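Local coordinates for protein ketosynthase (Streptomyces sp. MSC090213JE08, PDB 6KXD) that probably catalyses the decarboxylative condensation of malonyl-[ACP] with an acyl-[ACP], extending the chain in a highly reducing type II polyketide synthase, at residues I295-A300 with R326-K331; A30-G35 with H355-P360; R279-A284 with D318-A323; R220-D225 with A307-E312. One frame throughout, in Å; residues are numbered along the deposited sequence.

Contact 1: I295-A300 with R326-K331; sequences IDFISA and RTVAVK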
loop_
_atom_site.group_PDB
_atom_site.type_symbol
_atom_site.label_atom_id
_atom_site.label_comp_id
_atom_site.label_asym_id
_atom_site.label_seq_id
_atom_site.Cartn_x
_atom_site.Cartn_y
_atom_site.Cartn_z
ATOM N N ILE A 295 -7.351 -27.020 -8.578
ATOM C CA ILE A 295 -6.522 -26.502 -7.481
ATOM C C ILE A 295 -5.995 -27.672 -6.638
ATOM O O ILE A 295 -6.751 -28.446 -6.059
ATOM C CB ILE A 295 -7.291 -25.478 -6.628
ATOM C CG1 ILE A 295 -7.707 -24.249 -7.453
ATOM C CG2 ILE A 295 -6.475 -25.132 -5.386
ATOM C CD1 ILE A 295 -6.568 -23.471 -8.077
ATOM N N ASP A 296 -4.665 -27.764 -6.543
ATOM C CA ASP A 296 -4.000 -28.850 -5.843
ATOM C C ASP A 296 -4.001 -28.601 -4.343
ATOM O O ASP A 296 -4.231 -29.517 -3.586
ATOM C CB ASP A 296 -2.616 -29.078 -6.441
ATOM C CG ASP A 296 -2.799 -29.559 -7.867
ATOM O OD1 ASP A 296 -3.641 -30.473 -8.050
ATOM O OD2 ASP A 296 -2.208 -28.956 -8.781
ATOM N N PHE A 297 -3.726 -27.365 -3.912
ATOM C CA PHE A 297 -3.943 -26.999 -2.521
ATOM C C PHE A 297 -4.122 -25.474 -2.417
ATOM O O PHE A 297 -3.793 -24.725 -3.319
ATOM C CB PHE A 297 -2.839 -27.538 -1.594
ATOM C CG PHE A 297 -1.523 -26.803 -1.616
ATOM C CD1 PHE A 297 -0.585 -27.065 -2.599
ATOM C CD2 PHE A 297 -1.249 -25.806 -0.690
ATOM C CE1 PHE A 297 0.619 -26.381 -2.626
ATOM C CE2 PHE A 297 -0.056 -25.101 -0.730
ATOM C CZ PHE A 297 0.890 -25.412 -1.679
ATOM N N ILE A 298 -4.712 -25.079 -1.299
ATOM C CA ILE A 298 -4.846 -23.712 -0.891
ATOM C C ILE A 298 -3.806 -23.473 0.182
ATOM O O ILE A 298 -3.735 -24.235 1.166
ATOM C CB ILE A 298 -6.267 -23.447 -0.372
ATOM C CG1 ILE A 298 -7.301 -23.748 -1.451
ATOM C CG2 ILE A 298 -6.373 -22.032 0.198
ATOM C CD1 ILE A 298 -8.713 -23.957 -0.942
ATOM N N SER A 299 -2.993 -22.432 -0.018
ATOM C CA SER A 299 -2.220 -21.813 1.036
ATOM C C SER A 299 -3.137 -20.777 1.707
ATOM O O SER A 299 -3.441 -19.708 1.127
ATOM C CB SER A 299 -0.959 -21.161 0.503
ATOM O OG SER A 299 -0.354 -20.350 1.504
ATOM N N ALA A 300 -3.631 -21.139 2.884
ATOM C CA ALA A 300 -4.640 -20.421 3.601
ATOM C C ALA A 300 -4.036 -19.168 4.229
ATOM O O ALA A 300 -2.862 -19.147 4.527
ATOM C CB ALA A 300 -5.253 -21.298 4.652
ATOM N N ARG A 326 -6.810 -29.659 -0.227
ATOM C CA ARG A 326 -6.013 -29.550 0.961
ATOM C C ARG A 326 -5.712 -28.070 1.205
ATOM O O ARG A 326 -5.392 -27.361 0.272
ATOM C CB ARG A 326 -4.712 -30.343 0.809
ATOM C CG ARG A 326 -4.916 -31.838 1.011
ATOM C CD ARG A 326 -3.752 -32.678 0.550
ATOM N NE ARG A 326 -3.654 -32.738 -0.895
ATOM C CZ ARG A 326 -2.836 -33.561 -1.542
ATOM N NH1 ARG A 326 -2.123 -34.438 -0.853
ATOM N NH2 ARG A 326 -2.731 -33.504 -2.861
ATOM N N THR A 327 -5.819 -27.658 2.459
ATOM C CA THR A 327 -5.762 -26.291 2.857
ATOM C C THR A 327 -4.776 -26.203 4.024
ATOM O O THR A 327 -5.047 -26.629 5.116
ATOM C CB THR A 327 -7.169 -25.767 3.185
ATOM O OG1 THR A 327 -7.944 -25.829 1.992
ATOM C CG2 THR A 327 -7.156 -24.368 3.764
ATOM N N VAL A 328 -3.637 -25.574 3.763
ATOM C CA VAL A 328 -2.544 -25.510 4.679
ATOM C C VAL A 328 -2.267 -24.058 5.071
ATOM O O VAL A 328 -2.570 -23.130 4.313
ATOM C CB VAL A 328 -1.293 -26.147 4.049
ATOM C CG1 VAL A 328 -1.627 -27.493 3.434
ATOM C CG2 VAL A 328 -0.623 -25.248 3.022
ATOM N N ALA A 329 -1.668 -23.904 6.249
ATOM C CA ALA A 329 -1.389 -22.621 6.870
ATOM C C ALA A 329 0.114 -22.498 7.180
ATOM O O ALA A 329 0.580 -22.870 8.235
ATOM C CB ALA A 329 -2.242 -22.438 8.091
ATOM N N VAL A 330 0.836 -21.840 6.265
ATOM C CA VAL A 330 2.268 -21.512 6.365
ATOM C C VAL A 330 2.582 -20.712 7.625
ATOM O O VAL A 330 3.683 -20.821 8.173
ATOM C CB VAL A 330 2.702 -20.769 5.080
ATOM C CG1 VAL A 330 4.103 -20.180 5.173
ATOM C CG2 VAL A 330 2.593 -21.684 3.876
ATOM N N LYS A 331 1.620 -19.918 8.127
ATOM C CA LYS A 331 1.822 -19.139 9.328
ATOM C C LYS A 331 1.985 -20.041 10.565
ATOM O O LYS A 331 2.402 -19.570 11.619
ATOM C CB LYS A 331 0.649 -18.183 9.572
ATOM C CG LYS A 331 0.517 -17.067 8.535
ATOM C CD LYS A 331 -0.600 -16.119 8.845
ATOM C CE LYS A 331 -0.711 -15.007 7.821
ATOM N NZ LYS A 331 -1.099 -15.549 6.506
HETATM O O HOH W 1 -0.567 -20.157 4.200
HETATM O O HOH W 2 -1.267 -19.508 7.241
#
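I298 and T327 face each other in parallel register where strands 297-299 and 326-328 approach to 4.7 Å between axes, their directions differing by 19°. I298 turns both its backbone polar atoms to the neighbouring strand: its N binds R326 O and its O accepts from V328 N, each at 2.9 Å, and A300 N then binds V328 O at 2.7 Å. On one face of the sheet the side chains of I298 and T327 lie side by side, pointing the same way, with CD1 of I298 3.6 Å from OG1 of T327. That hydroxyl is bonded to the carbonyl of P325, while CG2 of T327 meets CB of A300 at 3.7 Å. Helix 306-320 covers this face through I316 and Y320, completing a beta-alpha-beta unit in the C-terminal half of the thiolase-like fold. The other face carries F297 and V328. CG of F297 sits between its backbone N and carbonyl carbon (chi1 77°), and the ring crosses V328 obliquely, CE2 lying 3.8 Å from CG2. Helix 341-355 packs here, with A352 against F297. S299 shares this face; its OG, anti to the backbone N (chi1 169°), is hydrogen-bonded to N390 and accepts a hydrogen bond from a water at 2.7 Å. The same water donates to A300 O and accepts from V330 N, 3.0 Å away, bridging the two segments beyond the paired strands. A second water accepts from K331 N, and NZ of K331 turns to the carbonyl of H301.

Contact 2: A30-G35 with H355-P360; sequences AGLRAG and HGFIPP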
loop_
_atom_site.group_PDB
_atom_site.type_symbol
_atom_site.label_atom_id
_atom_site.label_comp_id
_atom_site.label_asym_id
_atom_site.label_seq_id
_atom_site.Cartn_x
_atom_site.Cartn_y
_atom_site.Cartn_z
ATOM N N ALA A 30 13.796 -25.501 2.533
ATOM C CA ALA A 30 14.156 -26.491 3.571
ATOM C C ALA A 30 13.186 -26.327 4.736
ATOM O O ALA A 30 12.580 -27.305 5.166
ATOM C CB ALA A 30 15.582 -26.324 4.061
ATOM N N GLY A 31 13.065 -25.083 5.222
ATOM C CA GLY A 31 12.234 -24.760 6.376
ATOM C C GLY A 31 10.808 -25.212 6.146
ATOM O O GLY A 31 10.196 -25.802 7.039
ATOM N N LEU A 32 10.312 -24.992 4.924
ATOM C CA LEU A 32 8.929 -25.262 4.605
ATOM C C LEU A 32 8.703 -26.776 4.638
ATOM O O LEU A 32 7.689 -27.237 5.152
ATOM C CB LEU A 32 8.565 -24.744 3.220
ATOM C CG LEU A 32 8.394 -23.236 3.087
ATOM C CD1 LEU A 32 8.275 -22.885 1.612
ATOM C CD2 LEU A 32 7.197 -22.734 3.881
ATOM N N ARG A 33 9.630 -27.512 4.019
ATOM C CA ARG A 33 9.572 -28.983 3.947
ATOM C C ARG A 33 9.747 -29.591 5.344
ATOM O O ARG A 33 9.206 -30.683 5.611
ATOM C CB ARG A 33 10.595 -29.510 2.930
ATOM C CG ARG A 33 10.117 -29.412 1.490
ATOM C CD ARG A 33 11.230 -29.543 0.462
ATOM N NE ARG A 33 11.668 -30.922 0.327
ATOM C CZ ARG A 33 12.737 -31.435 0.919
ATOM N NH1 ARG A 33 12.951 -32.747 0.891
ATOM N NH2 ARG A 33 13.567 -30.634 1.565
ATOM N N ALA A 34 10.473 -28.891 6.220
ATOM C CA ALA A 34 10.822 -29.378 7.537
ATOM C C ALA A 34 9.720 -29.156 8.565
ATOM O O ALA A 34 9.769 -29.738 9.639
ATOM C CB ALA A 34 12.089 -28.725 8.024
ATOM N N GLY A 35 8.777 -28.253 8.305
ATOM C CA GLY A 35 7.921 -27.839 9.397
ATOM C C GLY A 35 8.707 -27.065 10.430
ATOM O O GLY A 35 8.347 -27.006 11.596
ATOM N N HIS A 355 8.809 -27.960 -6.588
ATOM C CA HIS A 355 9.464 -29.068 -5.883
ATOM C C HIS A 355 8.472 -30.197 -5.562
ATOM O O HIS A 355 8.866 -31.186 -4.971
ATOM C CB HIS A 355 10.184 -28.554 -4.628
ATOM C CG HIS A 355 11.329 -27.668 -4.973
ATOM N ND1 HIS A 355 12.479 -28.158 -5.561
ATOM C CD2 HIS A 355 11.472 -26.321 -4.916
ATOM C CE1 HIS A 355 13.297 -27.153 -5.810
ATOM N NE2 HIS A 355 12.705 -26.023 -5.418
ATOM N N GLY A 356 7.209 -30.055 -5.983
ATOM C CA GLY A 356 6.206 -31.108 -5.878
ATOM C C GLY A 356 5.960 -31.489 -4.426
ATOM O O GLY A 356 5.909 -32.661 -4.084
ATOM N N PHE A 357 5.784 -30.481 -3.562
ATOM C CA PHE A 357 5.402 -30.724 -2.170
ATOM C C PHE A 357 4.318 -29.747 -1.701
ATOM O O PHE A 357 4.061 -28.732 -2.320
ATOM C CB PHE A 357 6.610 -30.636 -1.250
ATOM C CG PHE A 357 7.057 -29.240 -0.918
ATOM C CD1 PHE A 357 6.579 -28.594 0.211
ATOM C CD2 PHE A 357 7.994 -28.598 -1.707
ATOM C CE1 PHE A 357 7.018 -27.321 0.529
ATOM C CE2 PHE A 357 8.446 -27.331 -1.374
ATOM C CZ PHE A 357 7.940 -26.689 -0.269
ATOM N N ILE A 358 3.695 -30.109 -0.580
ATOM C CA ILE A 358 2.716 -29.305 0.079
ATOM C C ILE A 358 3.215 -29.104 1.496
ATOM O O ILE A 358 3.395 -30.071 2.247
ATOM C CB ILE A 358 1.315 -29.939 0.058
ATOM C CG1 ILE A 358 0.813 -30.214 -1.355
ATOM C CG2 ILE A 358 0.342 -29.052 0.825
ATOM C CD1 ILE A 358 -0.500 -30.950 -1.359
ATOM N N PRO A 359 3.493 -27.842 1.896
ATOM C CA PRO A 359 4.079 -27.572 3.192
ATOM C C PRO A 359 3.003 -27.819 4.230
ATOM O O PRO A 359 1.813 -27.701 3.916
ATOM C CB PRO A 359 4.481 -26.098 3.121
ATOM C CG PRO A 359 3.500 -25.505 2.141
ATOM C CD PRO A 359 3.256 -26.608 1.132
ATOM N N PRO A 360 3.403 -28.151 5.475
ATOM C CA PRO A 360 2.450 -28.554 6.506
ATOM C C PRO A 360 1.844 -27.409 7.314
ATOM O O PRO A 360 2.477 -26.352 7.482
ATOM C CB PRO A 360 3.293 -29.375 7.493
ATOM C CG PRO A 360 4.689 -28.792 7.350
ATOM C CD PRO A 360 4.796 -28.234 5.940
#
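L32 and R33 lie in the last turn of helix 24-34, which ends in a Schellman motif at G35, and they pack against the short strand 357-358 and the two prolines that follow it. R33 makes a CH-pi contact: its CG stands over the centre of the F357 ring, 3.6 Å from the centroid and 2° off the normal. CD continues over the same ring, 4.0 Å from CE2, before a bend at chi3 (75°) turns NE aside; the guanidinium plane ends up 83° from the ring plane. L32 adds its CB, which is 4.0 Å from CE1 of F357 and 4.3 Å from CB of P359. Further along, CD of P360 comes within 3.2 Å of the carbonyl O of L32, and CG of P360 rests 3.9 Å from CA of G35. An alanine in place of F357 would probably open a gap beside L32 CB and leave the R33 methylenes without the face that steadies them. M333 of helix 331-334 packs on L32, P359 and P360, while strand 357-358 pairs antiparallel with 381-382 and its I358 points away from the helix, onto strands 297-299 and 326-328.

Contact 3: R279-A284 with D318-A323; sequences RGIRLA and DVYGDA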
loop_
_atom_site.group_PDB
_atom_site.type_symbol
_atom_site.label_atom_id
_atom_site.label_comp_id
_atom_site.label_asym_id
_atom_site.label_seq_id
_atom_site.Cartn_x
_atom_site.Cartn_y
_atom_site.Cartn_z
ATOM N N ARG A 279 -15.727 -14.421 -2.444
ATOM C CA ARG A 279 -15.724 -13.607 -3.668
ATOM C C ARG A 279 -14.304 -13.491 -4.226
ATOM O O ARG A 279 -14.101 -13.546 -5.385
ATOM C CB ARG A 279 -16.322 -12.228 -3.384
ATOM C CG ARG A 279 -17.811 -12.133 -3.681
ATOM C CD ARG A 279 -18.345 -10.697 -3.670
ATOM N NE ARG A 279 -17.330 -9.669 -3.928
ATOM C CZ ARG A 279 -16.913 -9.274 -5.134
ATOM N NH1 ARG A 279 -17.467 -9.737 -6.247
ATOM N NH2 ARG A 279 -15.919 -8.411 -5.212
ATOM N N GLY A 280 -13.346 -13.221 -3.350
ATOM C CA GLY A 280 -11.951 -13.112 -3.739
ATOM C C GLY A 280 -11.436 -14.381 -4.386
ATOM O O GLY A 280 -10.805 -14.348 -5.431
ATOM N N ILE A 281 -11.761 -15.517 -3.772
ATOM C CA ILE A 281 -11.342 -16.809 -4.336
ATOM C C ILE A 281 -11.958 -16.944 -5.732
ATOM O O ILE A 281 -11.254 -17.242 -6.679
ATOM C CB ILE A 281 -11.697 -17.974 -3.389
ATOM C CG1 ILE A 281 -10.958 -17.849 -2.064
ATOM C CG2 ILE A 281 -11.410 -19.315 -4.051
ATOM C CD1 ILE A 281 -11.407 -18.829 -1.001
ATOM N N ARG A 282 -13.265 -16.673 -5.856
ATOM C CA ARG A 282 -13.928 -16.888 -7.127
ATOM C C ARG A 282 -13.344 -15.961 -8.187
ATOM O O ARG A 282 -13.197 -16.351 -9.322
ATOM C CB ARG A 282 -15.442 -16.681 -7.046
ATOM C CG ARG A 282 -16.166 -17.684 -6.168
ATOM C CD ARG A 282 -17.675 -17.477 -6.195
ATOM N NE ARG A 282 -18.349 -18.192 -5.116
ATOM C CZ ARG A 282 -18.762 -19.443 -5.196
ATOM N NH1 ARG A 282 -18.468 -20.174 -6.259
ATOM N NH2 ARG A 282 -19.491 -19.953 -4.222
ATOM N N LEU A 283 -13.036 -14.714 -7.809
ATOM C CA LEU A 283 -12.457 -13.746 -8.758
ATOM C C LEU A 283 -11.093 -14.218 -9.262
ATOM O O LEU A 283 -10.763 -14.115 -10.465
ATOM C CB LEU A 283 -12.363 -12.389 -8.063
ATOM C CG LEU A 283 -13.680 -11.626 -7.981
ATOM C CD1 LEU A 283 -13.577 -10.473 -6.989
ATOM C CD2 LEU A 283 -14.096 -11.122 -9.358
ATOM N N ALA A 284 -10.313 -14.775 -8.342
ATOM C CA ALA A 284 -9.019 -15.263 -8.620
ATOM C C ALA A 284 -9.085 -16.454 -9.587
ATOM O O ALA A 284 -8.320 -16.541 -10.568
ATOM C CB ALA A 284 -8.345 -15.639 -7.325
ATOM N N ASP A 318 -17.638 -22.886 0.844
ATOM C CA ASP A 318 -18.611 -22.247 -0.035
ATOM C C ASP A 318 -18.191 -22.371 -1.493
ATOM O O ASP A 318 -19.025 -22.652 -2.343
ATOM C CB ASP A 318 -18.795 -20.755 0.217
ATOM C CG ASP A 318 -19.666 -20.431 1.405
ATOM O OD1 ASP A 318 -20.294 -21.366 1.946
ATOM O OD2 ASP A 318 -19.696 -19.238 1.779
ATOM N N VAL A 319 -16.912 -22.109 -1.790
ATOM C CA VAL A 319 -16.491 -22.007 -3.127
ATOM C C VAL A 319 -16.290 -23.400 -3.740
ATOM O O VAL A 319 -16.517 -23.597 -4.919
ATOM C CB VAL A 319 -15.198 -21.178 -3.236
ATOM C CG1 VAL A 319 -14.551 -21.361 -4.592
ATOM C CG2 VAL A 319 -15.474 -19.711 -2.929
ATOM N N TYR A 320 -15.761 -24.325 -2.955
ATOM C CA TYR A 320 -15.272 -25.578 -3.494
ATOM C C TYR A 320 -16.291 -26.696 -3.303
ATOM O O TYR A 320 -16.070 -27.773 -3.805
ATOM C CB TYR A 320 -13.946 -25.970 -2.842
ATOM C CG TYR A 320 -12.782 -25.194 -3.396
ATOM C CD1 TYR A 320 -12.081 -25.665 -4.495
ATOM C CD2 TYR A 320 -12.413 -23.965 -2.867
ATOM C CE1 TYR A 320 -11.030 -24.951 -5.039
ATOM C CE2 TYR A 320 -11.355 -23.248 -3.393
ATOM C CZ TYR A 320 -10.665 -23.738 -4.484
ATOM O OH TYR A 320 -9.617 -23.063 -5.033
ATOM N N GLY A 321 -17.368 -26.409 -2.571
ATOM C CA GLY A 321 -18.209 -27.456 -2.006
ATOM C C GLY A 321 -17.496 -28.180 -0.877
ATOM O O GLY A 321 -16.414 -27.772 -0.406
ATOM N N ASP A 322 -18.076 -29.313 -0.485
ATOM C CA ASP A 322 -17.791 -29.945 0.782
ATOM C C ASP A 322 -16.580 -30.888 0.657
ATOM O O ASP A 322 -16.113 -31.420 1.677
ATOM C CB ASP A 322 -19.094 -30.539 1.329
ATOM C CG ASP A 322 -20.152 -29.462 1.580
ATOM O OD1 ASP A 322 -19.792 -28.391 2.093
ATOM O OD2 ASP A 322 -21.340 -29.700 1.270
ATOM N N ALA A 323 -16.018 -31.017 -0.556
ATOM C CA ALA A 323 -14.677 -31.622 -0.783
ATOM C C ALA A 323 -13.672 -30.582 -1.295
ATOM O O ALA A 323 -13.126 -30.706 -2.396
ATOM C CB ALA A 323 -14.797 -32.783 -1.736
#
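I281 and V319 form the close-packed part of a helix-helix contact in the C-terminal half of the thiolase-like fold, where the middle of helix 274-288 meets the last turn of helix 306-320. The two side chains cross obliquely. CG1 of V319, anti to its backbone N (chi1 165°), comes 3.8 Å from CG2 of I281, and the same CG2 methyl lies 4.0 Å from CE2 of Y320, whose side chain runs at about a right angle to that of I281. The aliphatic group extends beyond these three residues: A278 and L285 pack on V319, and I316 and V401 on I281, the last belonging to strand 398-405 of the sheet beneath. The hydroxyl of Y320 is hydrogen-bonded to Q389. G321, with positive phi, then takes the chain out of the helix.

The other side of V319 faces an exposed and more loosely held residue, R282. Its chain is extended from CG to NE and reaches toward V319 tip to tip, both CG and NE of R282 lying 3.9 Å from CG2 of V319. Here the contact is made largely by the arginine's length rather than by a charge pair. The carboxylate of D318 is engaged by R274 in a salt bridge, and its OD2 stays 6.0 Å from NH2 of R282. With CZ swung off the extended chain (chi4 -88°), the guanidinium lays one face over the backbone of V319, whose CA stands 3.6 Å from the guanidinium plane, offset toward the rim.

Contact 4: R220-D225 with A307-E312; sequences RPFDKD and ANDKTE
F222 and D309 meet with their side chains crossing at about a right angle, the aspartate lying over one face of the ring and reaching the backbone N of the same phenylalanine. CG of D309 stands 4.2 Å above the ring plane, offset toward the rim, and the carboxylate is tilted 35° from that plane. CB of D309 touches the same aromatic ring, 3.7 Å from CD1 of F222. CG of D309 is anti to its carbonyl carbon (chi1 -64°), on the side of the loop, and OD2 accepts a hydrogen bond from F222 N at 3.0 Å. The donor lies above the carboxylate plane, 48° out of it, and CA of P221 sits 3.3 Å from the same oxygen. The N-H is presented by a type II turn from R220 to D223, closed by D223 N to R220 O, with F222 at positive phi.

The second oxygen of D309 is fixed from within its own helix: N308 ND2 donates to OD1 at 2.8 Å, meeting the anti lone pair of that oxygen, while G304 N is also bonded to OD1. N308 ND2 further binds E312 OE2 at 3.2 Å, so one amide steadies two acids. An alanine at D309 would probably leave F222 N without its acceptor and N308 and G304 each short of a partner, loosening the turn on the helix. E312 in turn bonds H301 and G302 of the HGTGT motif, which links strand 297-299 to helix 306-320, and P221 packs on A329 just beyond strand 326-328.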
loop_
_atom_site.group_PDB
_atom_site.type_symbol
_atom_site.label_atom_id
_atom_site.label_comp_id
_atom_site.label_asym_id
_atom_site.label_seq_id
_atom_site.Cartn_x
_atom_site.Cartn_y
_atom_site.Cartn_z
ATOM N N ARG A 220 -1.509 -22.703 16.052
ATOM C CA ARG A 220 -2.160 -23.921 15.645
ATOM C C ARG A 220 -3.308 -23.639 14.691
ATOM O O ARG A 220 -4.470 -23.750 15.086
ATOM C CB ARG A 220 -2.722 -24.655 16.877
ATOM C CG ARG A 220 -1.741 -24.881 18.011
ATOM C CD ARG A 220 -2.345 -25.864 19.020
ATOM N NE ARG A 220 -1.608 -25.854 20.265
ATOM C CZ ARG A 220 -0.551 -26.633 20.517
ATOM N NH1 ARG A 220 0.040 -27.304 19.540
ATOM N NH2 ARG A 220 -0.093 -26.735 21.746
ATOM N N PRO A 221 -3.044 -23.235 13.430
ATOM C CA PRO A 221 -4.111 -22.972 12.475
ATOM C C PRO A 221 -5.000 -24.189 12.211
ATOM O O PRO A 221 -4.528 -25.286 11.867
ATOM C CB PRO A 221 -3.373 -22.517 11.206
ATOM C CG PRO A 221 -2.100 -21.933 11.759
ATOM C CD PRO A 221 -1.730 -22.929 12.847
ATOM N N PHE A 222 -6.296 -23.919 12.349
ATOM C CA PHE A 222 -7.389 -24.842 12.088
ATOM C C PHE A 222 -7.494 -25.880 13.217
ATOM O O PHE A 222 -8.310 -26.781 13.134
ATOM C CB PHE A 222 -7.258 -25.513 10.722
ATOM C CG PHE A 222 -7.233 -24.527 9.580
ATOM C CD1 PHE A 222 -8.353 -23.761 9.292
ATOM C CD2 PHE A 222 -6.083 -24.329 8.828
ATOM C CE1 PHE A 222 -8.338 -22.826 8.267
ATOM C CE2 PHE A 222 -6.075 -23.402 7.796
ATOM C CZ PHE A 222 -7.200 -22.657 7.520
ATOM N N ASP A 223 -6.709 -25.706 14.274
ATOM C CA ASP A 223 -6.775 -26.598 15.417
ATOM C C ASP A 223 -7.986 -26.194 16.256
ATOM O O ASP A 223 -8.283 -25.021 16.346
ATOM C CB ASP A 223 -5.497 -26.520 16.238
ATOM C CG ASP A 223 -5.385 -27.591 17.310
ATOM O OD1 ASP A 223 -6.018 -27.410 18.370
ATOM O OD2 ASP A 223 -4.666 -28.587 17.052
ATOM N N LYS A 224 -8.620 -27.193 16.885
ATOM C CA LYS A 224 -9.780 -27.025 17.716
ATOM C C LYS A 224 -9.453 -26.118 18.909
ATOM O O LYS A 224 -10.325 -25.357 19.338
ATOM C CB LYS A 224 -10.310 -28.405 18.136
ATOM C CG LYS A 224 -11.664 -28.416 18.833
ATOM C CD LYS A 224 -12.072 -29.792 19.369
ATOM C CE LYS A 224 -13.504 -29.848 19.868
ATOM N NZ LYS A 224 -13.587 -29.520 21.312
ATOM N N ASP A 225 -8.216 -26.142 19.429
ATOM C CA ASP A 225 -7.876 -25.302 20.607
ATOM C C ASP A 225 -6.831 -24.238 20.241
ATOM O O ASP A 225 -6.175 -23.706 21.137
ATOM C CB ASP A 225 -7.424 -26.134 21.813
ATOM C CG ASP A 225 -8.303 -27.356 22.032
ATOM O OD1 ASP A 225 -9.478 -27.170 22.439
ATOM O OD2 ASP A 225 -7.827 -28.478 21.737
ATOM N N ALA A 307 -11.707 -16.705 15.016
ATOM C CA ALA A 307 -12.535 -16.135 13.941
ATOM C C ALA A 307 -11.963 -16.488 12.566
ATOM O O ALA A 307 -12.703 -16.994 11.703
ATOM C CB ALA A 307 -12.684 -14.636 14.112
ATOM N N ASN A 308 -10.654 -16.264 12.352
ATOM C CA ASN A 308 -10.166 -16.299 11.011
ATOM C C ASN A 308 -10.398 -17.686 10.433
ATOM O O ASN A 308 -10.882 -17.816 9.325
ATOM C CB ASN A 308 -8.675 -16.008 10.809
ATOM C CG ASN A 308 -8.281 -16.271 9.368
ATOM O OD1 ASN A 308 -8.666 -15.507 8.478
ATOM N ND2 ASN A 308 -7.604 -17.383 9.095
ATOM N N ASP A 309 -9.994 -18.717 11.191
ATOM C CA ASP A 309 -9.834 -20.026 10.629
ATOM C C ASP A 309 -11.241 -20.573 10.329
ATOM O O ASP A 309 -11.455 -21.155 9.287
ATOM C CB ASP A 309 -8.915 -20.879 11.524
ATOM C CG ASP A 309 -7.472 -20.382 11.654
ATOM O OD1 ASP A 309 -7.065 -19.466 10.914
ATOM O OD2 ASP A 309 -6.748 -20.922 12.488
ATOM N N LYS A 310 -12.217 -20.287 11.187
ATOM C CA LYS A 310 -13.567 -20.840 10.954
ATOM C C LYS A 310 -14.202 -20.096 9.775
ATOM O O LYS A 310 -14.782 -20.705 8.874
ATOM C CB LYS A 310 -14.416 -20.863 12.226
ATOM C CG LYS A 310 -14.690 -19.524 12.886
ATOM C CD LYS A 310 -15.896 -19.516 13.830
ATOM C CE LYS A 310 -16.404 -18.108 14.098
ATOM N NZ LYS A 310 -17.245 -18.039 15.317
ATOM N N THR A 311 -13.970 -18.783 9.689
ATOM C CA THR A 311 -14.508 -18.000 8.522
ATOM C C THR A 311 -13.852 -18.409 7.197
ATOM O O THR A 311 -14.483 -18.623 6.148
ATOM C CB THR A 311 -14.364 -16.503 8.793
ATOM O OG1 THR A 311 -14.955 -16.262 10.053
ATOM C CG2 THR A 311 -15.048 -15.668 7.739
ATOM N N GLU A 312 -12.523 -18.487 7.189
ATOM C CA GLU A 312 -11.862 -18.799 5.978
ATOM C C GLU A 312 -12.238 -20.207 5.472
ATOM O O GLU A 312 -12.418 -20.435 4.302
ATOM C CB GLU A 312 -10.369 -18.717 6.210
ATOM C CG GLU A 312 -9.641 -18.888 4.931
ATOM C CD GLU A 312 -8.150 -18.635 4.976
ATOM O OE1 GLU A 312 -7.580 -18.521 3.885
ATOM O OE2 GLU A 312 -7.586 -18.571 6.081
#

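Contact 2 opens first, at the end of helix 24-34, and closes only at 355-360, so the other three are nested inside its loop. Contact 4 starts next, at 220-225, followed by contact 3 at 279-284 and contact 1 at 295-300; they close in the same order, at 307-312, 318-323 and 326-331, so each crosses the other two. Helix 306-320 gives its first half to contact 4 and its end to contact 3, and joins the two strands of contact 1. Contact 1 touches all the others: V328 meets I358, I298 meets Y320, and A300 meets F222. Contacts 2 and 3, by contrast, stay about 13 Å apart at their nearest atoms.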